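Local coordinates for cytochrome c551 (Achromobacter xylosoxidans, PDB 2ZON), which probably carries single electrons between redox partners on the iron of its bound haem, as small class I cytochromes c do, at residues 47-56 and 72-83. Sequence-based numbering, arbitrary orientation.
With HEM (protoporphyrin IX containing Fe), chain K.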
# COMPACT_ATOMS: atom_id res chain seq x y z
N GLY D 47 -13.64 17.73 45.03
CA GLY D 47 -13.34 19.14 44.86
C GLY D 47 -12.08 19.37 44.04
O GLY D 47 -11.24 18.46 43.89
N ALA D 48 -11.94 20.59 43.55
CA ALA D 48 -10.89 20.95 42.60
C ALA D 48 -9.48 20.88 43.18
O ALA D 48 -8.56 20.42 42.50
CB ALA D 48 -11.17 22.32 41.99
N ASP D 49 -9.30 21.34 44.42
CA ASP D 49 -7.98 21.31 45.05
C ASP D 49 -7.41 19.89 45.16
O ASP D 49 -6.23 19.66 44.87
CB ASP D 49 -8.02 21.98 46.43
CG ASP D 49 -8.18 23.48 46.37
OD1 ASP D 49 -7.95 24.08 45.29
OD2 ASP D 49 -8.54 24.08 47.40
N ALA D 50 -8.26 18.94 45.55
CA ALA D 50 -7.84 17.55 45.68
C ALA D 50 -7.44 16.96 44.33
O ALA D 50 -6.42 16.26 44.23
CB ALA D 50 -8.95 16.70 46.32
N LEU D 51 -8.24 17.24 43.31
CA LEU D 51 -7.97 16.76 41.95
C LEU D 51 -6.64 17.34 41.44
O LEU D 51 -5.81 16.60 40.89
CB LEU D 51 -9.12 17.12 40.99
CG LEU D 51 -10.50 16.53 41.30
CD1 LEU D 51 -11.48 16.91 40.19
CD2 LEU D 51 -10.46 15.01 41.53
N LEU D 52 -6.44 18.64 41.64
CA LEU D 52 -5.20 19.30 41.24
C LEU D 52 -3.98 18.68 41.93
O LEU D 52 -2.96 18.43 41.28
CB LEU D 52 -5.26 20.82 41.47
CG LEU D 52 -3.98 21.62 41.16
CD1 LEU D 52 -3.61 21.56 39.65
CD2 LEU D 52 -4.13 23.04 41.59
N ALA D 53 -4.11 18.40 43.22
CA ALA D 53 -3.03 17.73 43.98
C ALA D 53 -2.68 16.36 43.41
O ALA D 53 -1.50 15.98 43.35
CB ALA D 53 -3.42 17.62 45.46
N THR D 54 -3.69 15.61 43.00
CA THR D 54 -3.47 14.32 42.35
C THR D 54 -2.73 14.46 41.01
O THR D 54 -1.85 13.65 40.70
CB THR D 54 -4.80 13.58 42.18
OG1 THR D 54 -5.37 13.37 43.49
CG2 THR D 54 -4.60 12.23 41.49
N VAL D 55 -3.09 15.48 40.23
CA VAL D 55 -2.46 15.71 38.92
C VAL D 55 -0.99 16.03 39.11
O VAL D 55 -0.13 15.45 38.45
CB VAL D 55 -3.19 16.81 38.11
CG1 VAL D 55 -2.41 17.21 36.85
CG2 VAL D 55 -4.59 16.33 37.73
N LEU D 56 -0.70 16.93 40.05
CA LEU D 56 0.67 17.34 40.35
C LEU D 56 1.53 16.15 40.78
O LEU D 56 2.66 15.98 40.29
CB LEU D 56 0.68 18.39 41.45
CG LEU D 56 0.34 19.83 41.07
CD1 LEU D 56 0.25 20.68 42.33
CD2 LEU D 56 1.40 20.40 40.13
N GLU D 72 1.32 25.41 37.92
CA GLU D 72 0.18 25.02 38.73
C GLU D 72 -1.11 25.71 38.28
O GLU D 72 -2.16 25.07 38.21
CB GLU D 72 0.48 25.29 40.22
CG GLU D 72 -0.53 24.70 41.19
CD GLU D 72 -0.38 25.32 42.57
OE1 GLU D 72 0.68 25.11 43.20
OE2 GLU D 72 -1.30 26.05 43.01
N ALA D 73 -1.04 27.01 37.96
CA ALA D 73 -2.24 27.73 37.51
C ALA D 73 -2.82 27.16 36.21
O ALA D 73 -4.05 27.13 36.03
CB ALA D 73 -1.95 29.22 37.35
N THR D 74 -1.94 26.75 35.29
CA THR D 74 -2.40 26.24 34.01
C THR D 74 -3.01 24.86 34.25
O THR D 74 -4.04 24.52 33.69
CB THR D 74 -1.27 26.18 32.97
OG1 THR D 74 -0.71 27.49 32.79
CG2 THR D 74 -1.79 25.66 31.62
N LEU D 75 -2.33 24.05 35.09
CA LEU D 75 -2.89 22.75 35.46
C LEU D 75 -4.25 22.90 36.17
O LEU D 75 -5.17 22.12 35.91
CB LEU D 75 -1.91 21.94 36.33
CG LEU D 75 -0.63 21.45 35.65
CD1 LEU D 75 0.43 21.02 36.66
CD2 LEU D 75 -0.92 20.31 34.70
N ARG D 76 -4.37 23.88 37.06
CA ARG D 76 -5.67 24.14 37.71
C ARG D 76 -6.75 24.42 36.67
O ARG D 76 -7.89 23.92 36.79
CB ARG D 76 -5.55 25.32 38.68
CG ARG D 76 -6.88 25.69 39.32
CD ARG D 76 -6.72 26.84 40.28
NE ARG D 76 -5.93 26.42 41.42
CZ ARG D 76 -4.65 26.73 41.61
NH1 ARG D 76 -4.02 26.27 42.69
NH2 ARG D 76 -4.00 27.50 40.74
N ALA D 77 -6.40 25.22 35.67
CA ALA D 77 -7.31 25.58 34.59
C ALA D 77 -7.72 24.37 33.75
O ALA D 77 -8.88 24.28 33.31
CB ALA D 77 -6.69 26.67 33.70
N ALA D 78 -6.79 23.43 33.54
CA ALA D 78 -7.11 22.23 32.78
C ALA D 78 -8.01 21.31 33.59
O ALA D 78 -8.96 20.73 33.05
CB ALA D 78 -5.82 21.50 32.34
N VAL D 79 -7.74 21.19 34.90
CA VAL D 79 -8.62 20.44 35.79
C VAL D 79 -10.02 21.06 35.74
O VAL D 79 -11.00 20.33 35.59
CB VAL D 79 -8.06 20.31 37.24
CG1 VAL D 79 -9.13 19.74 38.19
CG2 VAL D 79 -6.80 19.42 37.26
N ALA D 80 -10.10 22.39 35.78
CA ALA D 80 -11.38 23.10 35.73
C ALA D 80 -12.15 22.81 34.44
O ALA D 80 -13.37 22.61 34.48
CB ALA D 80 -11.16 24.61 35.92
N TYR D 81 -11.46 22.77 33.31
CA TYR D 81 -12.07 22.45 32.03
C TYR D 81 -12.64 21.02 32.06
O TYR D 81 -13.75 20.75 31.55
CB TYR D 81 -11.03 22.57 30.91
CG TYR D 81 -11.47 21.99 29.58
CD1 TYR D 81 -12.39 22.66 28.76
CD2 TYR D 81 -10.94 20.78 29.13
CE1 TYR D 81 -12.78 22.12 27.52
CE2 TYR D 81 -11.33 20.25 27.91
CZ TYR D 81 -12.24 20.91 27.12
OH TYR D 81 -12.60 20.35 25.91
N MET D 82 -11.88 20.11 32.66
CA MET D 82 -12.28 18.70 32.72
C MET D 82 -13.53 18.53 33.59
O MET D 82 -14.51 17.89 33.17
CB MET D 82 -11.11 17.83 33.16
CG MET D 82 -10.00 17.83 32.12
SD MET D 82 -8.54 16.91 32.64
CE MET D 82 -9.15 15.23 32.46
N MET D 83 -13.51 19.15 34.77
CA MET D 83 -14.67 19.18 35.67
C MET D 83 -15.91 19.76 34.97
O MET D 83 -16.99 19.18 35.03
CB MET D 83 -14.34 19.98 36.94
CG MET D 83 -13.27 19.35 37.84
SD MET D 83 -12.77 20.36 39.26
CE MET D 83 -13.96 19.86 40.50
CHA HEM K . -6.85 10.71 36.60
CHB HEM K . -6.45 15.21 34.94
CHC HEM K . -2.94 13.75 32.02
CHD HEM K . -4.16 9.20 32.90
C1A HEM K . -7.05 12.09 36.50
C2A HEM K . -7.83 12.90 37.32
C3A HEM K . -7.70 14.19 36.84
C4A HEM K . -6.85 14.15 35.74
CMA HEM K . -8.36 15.47 37.37
CAA HEM K . -8.66 12.43 38.52
CBA HEM K . -7.79 12.27 39.74
CGA HEM K . -8.15 10.98 40.46
O1A HEM K . -8.30 9.94 39.77
O2A HEM K . -8.29 11.06 41.69
C1B HEM K . -5.38 15.28 34.05
C2B HEM K . -4.82 16.41 33.51
C3B HEM K . -3.79 16.01 32.68
C4B HEM K . -3.80 14.61 32.70
CMB HEM K . -5.26 17.86 33.85
CAB HEM K . -2.92 16.92 31.80
CBB HEM K . -2.21 18.05 32.56
C1C HEM K . -2.95 12.36 31.91
C2C HEM K . -2.18 11.55 31.07
C3C HEM K . -2.50 10.23 31.32
C4C HEM K . -3.49 10.27 32.31
CMC HEM K . -1.16 12.09 30.05
CAC HEM K . -1.94 9.05 30.52
CBC HEM K . -0.42 8.82 30.55
C1D HEM K . -4.95 9.16 34.05
C2D HEM K . -5.36 8.04 34.77
C3D HEM K . -6.13 8.45 35.84
C4D HEM K . -6.18 9.84 35.74
CMD HEM K . -5.00 6.59 34.42
CAD HEM K . -6.78 7.58 36.93
CBD HEM K . -5.73 7.26 38.01
CGD HEM K . -6.02 5.96 38.79
O1D HEM K . -7.13 5.87 39.35
O2D HEM K . -5.12 5.09 38.81
NA HEM K . -6.48 12.87 35.57
NB HEM K . -4.74 14.20 33.55
NC HEM K . -3.73 11.56 32.65
ND HEM K . -5.46 10.24 34.67
FE HEM K . -5.15 12.22 34.12
O HOH W 1 -7.92 24.62 42.51
O HOH W 2 -5.33 24.48 44.36
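The L52 side chain of helix 48-56 fits against E72, L75 and R76 of helix 72-83; the axes of the two segments approach to 9.7 Å, their N-to-C directions 120° apart. With CG anti to the backbone N (chi1 177°), L52 leans to the second helix, and a chi2 of 64° spreads its methyls: CD1 rests on L75 CB at 3.7 Å, while CD2 lies over a face of the R76 guanidinium, 3.4 Å from R76 NH1, and also meets the CG of E72. Further apolar contacts run along both flanks. Toward the start of helix 48-56, L51 and M83 meet tip to tip, L51 CD1 being 3.8 Å from M83 SD, and the same sulfur touches the methyl of A48; L51 CB packs on V79 CG1. Toward the other end, L56 CD2 reaches L75 CD1 across 3.7 Å, and V55 CG2 meets V79 CG2.

The polar links gather where R76, E72 and D49 are exposed to solvent. R76 NH1 donates to E72 OE2 at 2.7 Å, one turn back in its own helix, in a salt bridge that comes to the anti side of the carboxylate. Two waters in the guanidinium plane, one accepting from R76 NE and the other from R76 NH1, both donate to D49 OD1; they bridge the helices and, with E72, probably fix the rotation of the flat group.

Inward, the pair borders the haem: V55 CG2 lies 3.5 Å from HEM CHB, L75 CD2 touches HEM CBB, and M82 SD is also close to HEM CHB. Helix 37-46 adds F43 and Q46 beside L51 and W40 beside M82, while Y16 and H24 of helix 10-24 also touch M82, so both helices flank the pair beside the haem.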